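Local coordinates for protein ricin B-related lectin (Polyporus squamosus, PDB 5MUA) that binds galactose through a beta-trefoil lectin part and carries a papain-like, calcium-dependent protease part, trapped here with the cysteine-protease inhibitor E-64, at residues 206-211 with 246-251; 194-199 with 213-218; 263-266 with 271-274. One frame throughout, in Å; residues are numbered along the deposited sequence.

Interaction 1: residues 206-211 with 246-251; sequences FDCDDF and GAHAYN. With CA (calcium ion), chain H; CA (calcium ion), chain I; E64 (N-[N-[1-hydroxycarboxyethyl-carbonyl]leucylamino-butyl]-guanidine), chain K.
Asp209 OD2 is gripped by both calcium ions: it lies 2.3 Å from the calcium ion of chain I and 2.6 Å from that of chain H, and the latter also takes OD1 of the same carboxylate. On its backbone side, Asp209 CA comes within 3.7 Å of Ala249 CB, so the start of the metal-binding helix packs on the strand. Asp207 bridges the same two ions with one oxygen on each. Asp210 OD2 binds only the chain H ion and also accepts the N-H of Asp207 through its anti lone pair (3.1 Å from Asp207 N to Asp210 OD2), tying the helix start to a metal ligand. Glu204 O and, from the second subunit, Ser175 and Asp176 bring further ligands.

Cys208 and His248 form the reactive side. Cys208 SG sits between its own backbone N and carbonyl carbon (chi1 56°), which directs it at the strand, 3.3 Å from Ala249 N; it is joined covalently to E64 C2 at 1.9 Å. The inhibitor's carboxylate then spans the gap between the segments. Cys208 N donates to E64 O1 at 2.9 Å, while His248 ND1 donates a hydrogen bond to E64 O2, 2.9 Å away at the edge of the ring and in its plane. Cys208 SG approaches that ring obliquely. On its far side the imidazole is anchored by NE2 to Glu266.

This Cys-His pair, on a helix start and a strand, is the papain-like arrangement; the thioether identifies Cys208 as the residue that attacked the inhibitor, consistent with the nucleophile. Asp207 and Asp209, which bind both ions, flank Cys208, so the metals sit next to the reactive centre, consistent with calcium-dependent activation; in this complex E64 O4 also binds the chain I ion.

Interaction 2: residues 194-199 with 213-218; sequences SGLGST and TVFKGA
Leu196 sends its two methyl branches to two neighbouring residues of the helix, and these apolar contacts carry most of the interaction. CD1 reaches the root of the aromatic side chain, 3.6 Å from Phe215 CB, while CD2 meets Val214 CG1 at 4.1 Å. With CG anti to its carbonyl carbon (chi1 -66°), the branched end of Leu196 is aimed at the helix. A looser touch is made at the margin, where Ser194 CB and Ala218 CB are 4.4 Å apart.

The aromatic contacts are made with residues outside the two segments. A chi1 of -176° leads the Phe215 ring away from Leu196, whose CD1 stays by CB and comes only obliquely toward the ring; the ring stacks on Phe265 and forms an edge-to-face pair with Trp191.

Hydrogen bonds do not cross between the segments; they shape 194-199 from within. Leu196 N donates to Ser194 OG at 3.0 Å, and the same hydroxyl is bonded to Trp191 O. Gly195 O accepts from Ser198 N and Thr199 OG1, among others, the threonine hydroxyl coming from above the carbonyl plane at 2.9 Å.

Gly195, with its positive phi of 80°, leaves the helical path after helix 184-194; the ST turn at Ser194 and the 3-10 turn that follows then present Leu196 to the long helix that begins with the nucleophilic cysteine, the central helix of the papain-like fold.

Interaction 3: residues 263-266 with 271-274; sequences TFFE and TYSA
The Phe265 ring turns an edge onto one face of Tyr272, a T-shaped pair with centroids 5.0 Å apart and planes at 63°. Phe265 CD1 stands over that face, toward the rim, 3.6 Å from Tyr272 CE2. Phe265 reaches it by holding CG anti to the backbone N (chi1 -177°), which swings the ring across its strand neighbour. Outside the segments, the same ring stacks on Phe215 and meets Trp191 edge-to-face. At an edge of the Tyr272 ring, near its plane, lies the Thr263 methyl, with CG2 4.1 Å from Tyr272 CD2. Phe264 points to the other side of the sheet, where its ring has Ala274 O in its plane at the edge, 3.7 Å from CE2.

In the backbone of this antiparallel hairpin, Phe264 and Ser273 form a hydrogen-bonded pair, with Phe264 N to Ser273 O and Ser273 N to Phe264 O both at 2.9 Å, and Glu266 N donates to Thr271 O. Phe265 and Tyr272 form the non-hydrogen-bonded pair between, their side chains on one face; the Phe264 carbonyl oxygen is further approached by the CA-H of Tyr272, at 3.1 Å from Tyr272 CA.

The polar ends find partners outside the hairpin. Tyr272 OH is bonded to Ser188 OG, and its ring also takes a cation-pi contact from Arg184. Glu266 bends at chi2 (53°) and leads its carboxylate away, OE1 to Gln268 N and OE2 to His248.

Phe265 and Tyr272 thus face helix 184-194, while the face of Phe264 and Ser273 also carries Glu266, whose carboxylate hydrogen-bonds the imidazole of the reactive centre and probably orients it, much as an asparagine does in papain.

In the fold
From the N terminus, helix 184-194 leads into 194-199, which opens interaction 2. Before that contact closes on 213-218, the chain passes through 206-211 and so opens interaction 1; the two therefore cross, sharing helix 208-226. Interaction 1 closes much later, when strand 246-255 returns beside the start of that helix. Interaction 3 follows in series as a short hairpin, its first strand pairing with 246-255 through Asn251 and Phe265. All three also touch: Phe211 packs against Leu196 and Thr199, and Phe215 against Phe265. Together they tie the loop after helix 184-194, the long helix and strands 246-255, 261-266 and 271-273 into one domain, while interactions 1 and 2 also face the second subunit.

Interaction 1: residues 206-211 with 246-251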
loop_
_atom_site.group_PDB
_atom_site.type_symbol
_atom_site.label_atom_id
_atom_site.label_comp_id
_atom_site.label_asym_id
_atom_site.label_seq_id
_atom_site.Cartn_x
_atom_site.Cartn_y
_atom_site.Cartn_z
ATOM N N PHE B 206 -10.270 3.391 -8.516
ATOM C CA PHE B 206 -9.234 4.187 -7.875
ATOM C C PHE B 206 -9.838 5.359 -7.114
ATOM O O PHE B 206 -9.796 6.498 -7.506
ATOM C CB PHE B 206 -8.158 4.630 -8.852
ATOM C CG PHE B 206 -6.837 4.774 -8.172
ATOM C CD1 PHE B 206 -6.022 3.652 -7.971
ATOM C CD2 PHE B 206 -6.436 5.990 -7.702
ATOM C CE1 PHE B 206 -4.800 3.721 -7.325
ATOM C CE2 PHE B 206 -5.213 6.067 -7.006
ATOM C CZ PHE B 206 -4.404 4.956 -6.830
ATOM N N ASP B 207 -10.376 5.017 -5.951
ATOM C CA ASP B 207 -11.122 5.875 -5.072
ATOM C C ASP B 207 -10.418 5.998 -3.679
ATOM O O ASP B 207 -9.224 5.667 -3.574
ATOM C CB ASP B 207 -12.607 5.609 -5.096
ATOM C CG ASP B 207 -12.985 4.200 -4.639
ATOM O OD1 ASP B 207 -12.035 3.370 -4.436
ATOM O OD2 ASP B 207 -14.199 4.002 -4.353
ATOM N N CYS B 208 -11.094 6.548 -2.662
ATOM C CA CYS B 208 -10.352 6.988 -1.475
ATOM C C CYS B 208 -9.568 5.814 -0.881
ATOM O O CYS B 208 -8.412 5.997 -0.462
ATOM C CB CYS B 208 -11.251 7.531 -0.430
ATOM S SG CYS B 208 -12.606 6.502 0.189
ATOM N N ASP B 209 -10.150 4.620 -0.859
ATOM C CA ASP B 209 -9.422 3.514 -0.333
ATOM C C ASP B 209 -8.095 3.300 -1.048
ATOM O O ASP B 209 -7.098 2.938 -0.406
ATOM C CB ASP B 209 -10.251 2.233 -0.233
ATOM C CG ASP B 209 -10.771 1.718 -1.598
ATOM O OD1 ASP B 209 -10.033 0.975 -2.281
ATOM O OD2 ASP B 209 -11.903 2.142 -1.954
ATOM N N ASP B 210 -8.063 3.496 -2.346
ATOM C CA ASP B 210 -6.870 3.236 -3.130
ATOM C C ASP B 210 -5.815 4.332 -2.885
ATOM O O ASP B 210 -4.665 4.047 -2.700
ATOM C CB ASP B 210 -7.225 3.110 -4.598
ATOM C CG ASP B 210 -8.182 1.976 -4.819
ATOM O OD1 ASP B 210 -7.731 0.823 -4.639
ATOM O OD2 ASP B 210 -9.376 2.267 -5.029
ATOM N N PHE B 211 -6.261 5.593 -2.869
ATOM C CA PHE B 211 -5.355 6.688 -2.554
ATOM C C PHE B 211 -4.707 6.450 -1.212
ATOM O O PHE B 211 -3.475 6.609 -1.133
ATOM C CB PHE B 211 -6.070 8.026 -2.542
ATOM C CG PHE B 211 -6.360 8.568 -3.925
ATOM C CD1 PHE B 211 -5.419 9.334 -4.600
ATOM C CD2 PHE B 211 -7.557 8.254 -4.575
ATOM C CE1 PHE B 211 -5.650 9.787 -5.874
ATOM C CE2 PHE B 211 -7.816 8.728 -5.850
ATOM C CZ PHE B 211 -6.835 9.477 -6.514
ATOM N N GLY B 246 -21.384 10.219 4.670
ATOM C CA GLY B 246 -20.741 9.123 3.920
ATOM C C GLY B 246 -19.412 8.733 4.606
ATOM O O GLY B 246 -19.074 9.225 5.703
ATOM N N ALA B 247 -18.667 7.868 3.952
ATOM C CA ALA B 247 -17.482 7.254 4.521
ATOM C C ALA B 247 -16.271 7.537 3.683
ATOM O O ALA B 247 -16.379 7.670 2.443
ATOM C CB ALA B 247 -17.688 5.775 4.707
ATOM N N HIS B 248 -15.075 7.564 4.327
ATOM C CA HIS B 248 -13.881 8.031 3.590
ATOM C C HIS B 248 -12.675 7.387 4.187
ATOM O O HIS B 248 -12.661 7.151 5.392
ATOM C CB HIS B 248 -13.757 9.592 3.732
ATOM C CG HIS B 248 -12.745 10.255 2.841
ATOM N ND1 HIS B 248 -12.822 10.304 1.464
ATOM C CD2 HIS B 248 -11.650 10.957 3.153
ATOM C CE1 HIS B 248 -11.803 10.965 0.972
ATOM N NE2 HIS B 248 -11.062 11.362 1.986
ATOM N N ALA B 249 -11.684 7.153 3.316
ATOM C CA ALA B 249 -10.380 6.644 3.670
ATOM C C ALA B 249 -9.349 7.719 3.549
ATOM O O ALA B 249 -9.355 8.473 2.599
ATOM C CB ALA B 249 -9.954 5.444 2.800
ATOM N N TYR B 250 -8.417 7.747 4.513
ATOM C CA TYR B 250 -7.434 8.847 4.590
ATOM C C TYR B 250 -6.292 8.363 5.448
ATOM O O TYR B 250 -6.298 7.204 5.971
ATOM C CB TYR B 250 -8.056 10.167 5.196
ATOM C CG TYR B 250 -8.946 9.921 6.386
ATOM C CD1 TYR B 250 -10.251 9.420 6.224
ATOM C CD2 TYR B 250 -8.504 10.123 7.679
ATOM C CE1 TYR B 250 -11.068 9.122 7.312
ATOM C CE2 TYR B 250 -9.311 9.828 8.793
ATOM C CZ TYR B 250 -10.600 9.352 8.620
ATOM O OH TYR B 250 -11.388 9.066 9.703
ATOM N N ASN B 251 -5.270 9.179 5.510
ATOM C CA ASN B 251 -4.065 8.802 6.250
ATOM C C ASN B 251 -3.906 9.683 7.513
ATOM O O ASN B 251 -4.600 10.675 7.699
ATOM C CB ASN B 251 -2.843 8.931 5.350
ATOM C CG ASN B 251 -2.905 7.999 4.138
ATOM O OD1 ASN B 251 -3.126 8.427 3.008
ATOM N ND2 ASN B 251 -2.704 6.733 4.388
HETATM CA CA CA H . -11.378 1.117 -4.298
HETATM CA CA CA I . -14.149 2.296 -2.555
HETATM C C1 E64 K . -13.982 8.293 -1.440
HETATM O O1 E64 K . -13.549 8.132 -2.578
HETATM O O2 E64 K . -14.179 9.434 -0.909
HETATM C C2 E64 K . -14.180 7.108 -0.584
HETATM C C3 E64 K . -14.878 6.006 -1.384
HETATM O O3 E64 K . -16.159 6.608 -1.477
HETATM C C4 E64 K . -14.966 4.720 -0.648
HETATM O O4 E64 K . -14.214 3.827 -0.867
HETATM N N1 E64 K . -15.825 4.634 0.316
HETATM C C6 E64 K . -16.045 3.458 1.145
HETATM C C7 E64 K . -15.531 3.432 2.571
HETATM C C8 E64 K . -14.069 3.826 2.724
HETATM C C9 E64 K . -13.166 2.694 2.227
HETATM C C10 E64 K . -13.836 4.095 4.148
HETATM C C11 E64 K . -17.377 2.763 0.966
HETATM O O5 E64 K . -18.303 3.215 1.622
HETATM N N2 E64 K . -17.535 1.743 0.159
HETATM C C12 E64 K . -18.747 0.902 0.107
HETATM C C13 E64 K . -18.397 -0.531 0.489
HETATM C C14 E64 K . -19.541 -1.562 0.317
HETATM C C15 E64 K . -19.832 -2.258 1.645
HETATM N N3 E64 K . -20.600 -3.479 1.376
HETATM C C16 E64 K . -20.909 -4.413 2.259
HETATM N N4 E64 K . -20.666 -4.232 3.571
HETATM N N5 E64 K . -21.432 -5.598 1.801
HETATM O O HOH W 1 -9.822 -0.735 -4.899
HETATM O O HOH W 2 -16.651 2.655 -2.761
#

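Interaction 2: residues 194-199 with 213-218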
loop_
_atom_site.group_PDB
_atom_site.type_symbol
_atom_site.label_atom_id
_atom_site.label_comp_id
_atom_site.label_asym_id
_atom_site.label_seq_id
_atom_site.Cartn_x
_atom_site.Cartn_y
_atom_site.Cartn_z
ATOM N N SER B 194 4.772 10.486 -5.488
ATOM C CA SER B 194 3.876 9.322 -5.717
ATOM C C SER B 194 3.088 9.486 -7.015
ATOM O O SER B 194 2.690 8.472 -7.601
ATOM C CB SER B 194 2.883 9.119 -4.539
ATOM O OG SER B 194 1.850 10.141 -4.592
ATOM N N GLY B 195 2.816 10.706 -7.413
ATOM C CA GLY B 195 1.969 10.998 -8.544
ATOM C C GLY B 195 0.476 10.904 -8.199
ATOM O O GLY B 195 -0.377 11.107 -9.081
ATOM N N LEU B 196 0.121 10.594 -6.949
ATOM C CA LEU B 196 -1.268 10.618 -6.527
ATOM C C LEU B 196 -2.038 11.908 -6.844
ATOM O O LEU B 196 -3.213 11.874 -7.232
ATOM C CB LEU B 196 -1.446 10.188 -5.067
ATOM C CG LEU B 196 -1.087 8.741 -4.821
ATOM C CD1 LEU B 196 -1.001 8.453 -3.311
ATOM C CD2 LEU B 196 -2.080 7.767 -5.464
ATOM N N GLY B 197 -1.363 13.049 -6.764
ATOM C CA GLY B 197 -1.990 14.351 -7.006
ATOM C C GLY B 197 -2.475 14.589 -8.425
ATOM O O GLY B 197 -3.394 15.358 -8.625
ATOM N N SER B 198 -1.855 13.900 -9.358
ATOM C CA SER B 198 -2.247 13.942 -10.776
ATOM C C SER B 198 -2.986 12.680 -11.225
ATOM O O SER B 198 -3.171 12.464 -12.413
ATOM C CB SER B 198 -1.004 14.105 -11.616
ATOM O OG SER B 198 -0.093 13.107 -11.243
ATOM N N THR B 199 -3.389 11.829 -10.298
ATOM C CA THR B 199 -4.177 10.622 -10.667
ATOM C C THR B 199 -5.627 10.991 -10.502
ATOM O O THR B 199 -6.078 11.348 -9.411
ATOM C CB THR B 199 -3.876 9.467 -9.698
ATOM O OG1 THR B 199 -2.488 9.178 -9.747
ATOM C CG2 THR B 199 -4.715 8.213 -10.001
ATOM N N THR B 213 -4.394 3.650 0.654
ATOM C CA THR B 213 -3.583 2.422 0.713
ATOM C C THR B 213 -2.319 2.581 -0.092
ATOM O O THR B 213 -1.266 2.147 0.353
ATOM C CB THR B 213 -4.403 1.209 0.209
ATOM O OG1 THR B 213 -5.449 1.007 1.114
ATOM C CG2 THR B 213 -3.548 -0.094 0.194
ATOM N N VAL B 214 -2.399 3.135 -1.302
ATOM C CA VAL B 214 -1.264 3.302 -2.150
ATOM C C VAL B 214 -0.279 4.295 -1.468
ATOM O O VAL B 214 0.921 4.041 -1.496
ATOM C CB VAL B 214 -1.624 3.746 -3.597
ATOM C CG1 VAL B 214 -0.396 4.150 -4.396
ATOM C CG2 VAL B 214 -2.330 2.596 -4.312
ATOM N N PHE B 215 -0.791 5.396 -0.923
ATOM C CA PHE B 215 0.114 6.350 -0.246
ATOM C C PHE B 215 0.868 5.665 0.903
ATOM O O PHE B 215 2.114 5.861 1.017
ATOM C CB PHE B 215 -0.575 7.644 0.197
ATOM C CG PHE B 215 0.381 8.640 0.786
ATOM C CD1 PHE B 215 1.458 9.062 0.033
ATOM C CD2 PHE B 215 0.224 9.093 2.087
ATOM C CE1 PHE B 215 2.393 9.955 0.563
ATOM C CE2 PHE B 215 1.162 9.949 2.635
ATOM C CZ PHE B 215 2.192 10.413 1.834
ATOM N N LYS B 216 0.149 4.878 1.694
ATOM C CA LYS B 216 0.760 4.121 2.758
ATOM C C LYS B 216 1.897 3.246 2.288
ATOM O O LYS B 216 3.003 3.158 2.932
ATOM C CB LYS B 216 -0.250 3.418 3.644
ATOM C CG LYS B 216 0.373 2.616 4.759
ATOM C CD LYS B 216 -0.606 2.150 5.817
ATOM C CE LYS B 216 0.110 1.172 6.755
ATOM N NZ LYS B 216 1.278 1.787 7.446
ATOM N N GLY B 217 1.654 2.581 1.172
ATOM C CA GLY B 217 2.750 1.831 0.536
ATOM C C GLY B 217 3.890 2.656 -0.009
ATOM O O GLY B 217 5.116 2.243 0.065
ATOM N N ALA B 218 3.560 3.827 -0.548
ATOM C CA ALA B 218 4.602 4.768 -1.004
ATOM C C ALA B 218 5.572 5.154 0.128
ATOM O O ALA B 218 6.759 5.252 -0.086
ATOM C CB ALA B 218 3.987 6.019 -1.635
#

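Interaction 3: residues 263-266 with 271-274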
loop_
_atom_site.group_PDB
_atom_site.type_symbol
_atom_site.label_atom_id
_atom_site.label_comp_id
_atom_site.label_asym_id
_atom_site.label_seq_id
_atom_site.Cartn_x
_atom_site.Cartn_y
_atom_site.Cartn_z
ATOM N N THR B 263 -2.648 14.042 13.379
ATOM C CA THR B 263 -2.931 14.924 12.267
ATOM C C THR B 263 -3.401 14.025 11.110
ATOM O O THR B 263 -2.943 12.911 10.989
ATOM C CB THR B 263 -1.693 15.687 11.862
ATOM O OG1 THR B 263 -1.338 16.528 12.963
ATOM C CG2 THR B 263 -1.986 16.662 10.728
ATOM N N PHE B 264 -4.307 14.545 10.281
ATOM C CA PHE B 264 -4.876 13.766 9.182
ATOM C C PHE B 264 -4.378 14.325 7.871
ATOM O O PHE B 264 -3.995 15.522 7.716
ATOM C CB PHE B 264 -6.385 13.685 9.332
ATOM C CG PHE B 264 -6.809 13.254 10.667
ATOM C CD1 PHE B 264 -6.912 11.900 10.980
ATOM C CD2 PHE B 264 -7.031 14.191 11.677
ATOM C CE1 PHE B 264 -7.287 11.488 12.245
ATOM C CE2 PHE B 264 -7.361 13.789 12.976
ATOM C CZ PHE B 264 -7.499 12.441 13.267
ATOM N N PHE B 265 -4.309 13.418 6.895
ATOM C CA PHE B 265 -3.709 13.670 5.635
ATOM C C PHE B 265 -4.609 13.103 4.518
ATOM O O PHE B 265 -5.087 11.960 4.602
ATOM C CB PHE B 265 -2.307 13.065 5.576
ATOM C CG PHE B 265 -1.560 13.356 4.277
ATOM C CD1 PHE B 265 -0.951 14.593 4.070
ATOM C CD2 PHE B 265 -1.466 12.411 3.265
ATOM C CE1 PHE B 265 -0.238 14.858 2.912
ATOM C CE2 PHE B 265 -0.770 12.675 2.083
ATOM C CZ PHE B 265 -0.157 13.888 1.897
ATOM N N GLU B 266 -4.897 13.945 3.532
ATOM C CA GLU B 266 -5.738 13.570 2.400
ATOM C C GLU B 266 -4.855 13.169 1.220
ATOM O O GLU B 266 -4.299 14.034 0.549
ATOM C CB GLU B 266 -6.679 14.712 2.025
ATOM C CG GLU B 266 -7.451 14.481 0.739
ATOM C CD GLU B 266 -8.147 13.134 0.828
ATOM O OE1 GLU B 266 -7.746 12.255 0.108
ATOM O OE2 GLU B 266 -9.064 13.034 1.635
ATOM N N THR B 271 -3.188 17.539 1.378
ATOM C CA THR B 271 -3.553 18.467 2.429
ATOM C C THR B 271 -3.671 17.795 3.760
ATOM O O THR B 271 -3.852 16.582 3.839
ATOM C CB THR B 271 -4.825 19.243 2.119
ATOM O OG1 THR B 271 -5.902 18.319 1.973
ATOM C CG2 THR B 271 -4.695 20.119 0.822
ATOM N N TYR B 272 -3.515 18.593 4.799
ATOM C CA TYR B 272 -3.483 18.184 6.155
ATOM C C TYR B 272 -4.726 18.781 6.786
ATOM O O TYR B 272 -5.192 19.842 6.346
ATOM C CB TYR B 272 -2.205 18.722 6.834
ATOM C CG TYR B 272 -0.897 18.140 6.358
ATOM C CD1 TYR B 272 -0.241 18.662 5.286
ATOM C CD2 TYR B 272 -0.305 17.047 6.996
ATOM C CE1 TYR B 272 0.918 18.131 4.817
ATOM C CE2 TYR B 272 0.885 16.525 6.534
ATOM C CZ TYR B 272 1.492 17.062 5.428
ATOM O OH TYR B 272 2.728 16.606 4.909
ATOM N N SER B 273 -5.271 18.102 7.789
ATOM C CA SER B 273 -6.428 18.547 8.526
ATOM C C SER B 273 -6.197 18.176 10.009
ATOM O O SER B 273 -5.648 17.103 10.325
ATOM C CB SER B 273 -7.642 17.812 7.997
ATOM O OG SER B 273 -8.717 17.883 8.925
ATOM N N ALA B 274 -6.567 19.073 10.907
ATOM C CA ALA B 274 -6.555 18.809 12.334
ATOM C C ALA B 274 -7.805 18.063 12.769
ATOM O O ALA B 274 -7.740 17.348 13.753
ATOM C CB ALA B 274 -6.383 20.124 13.115
#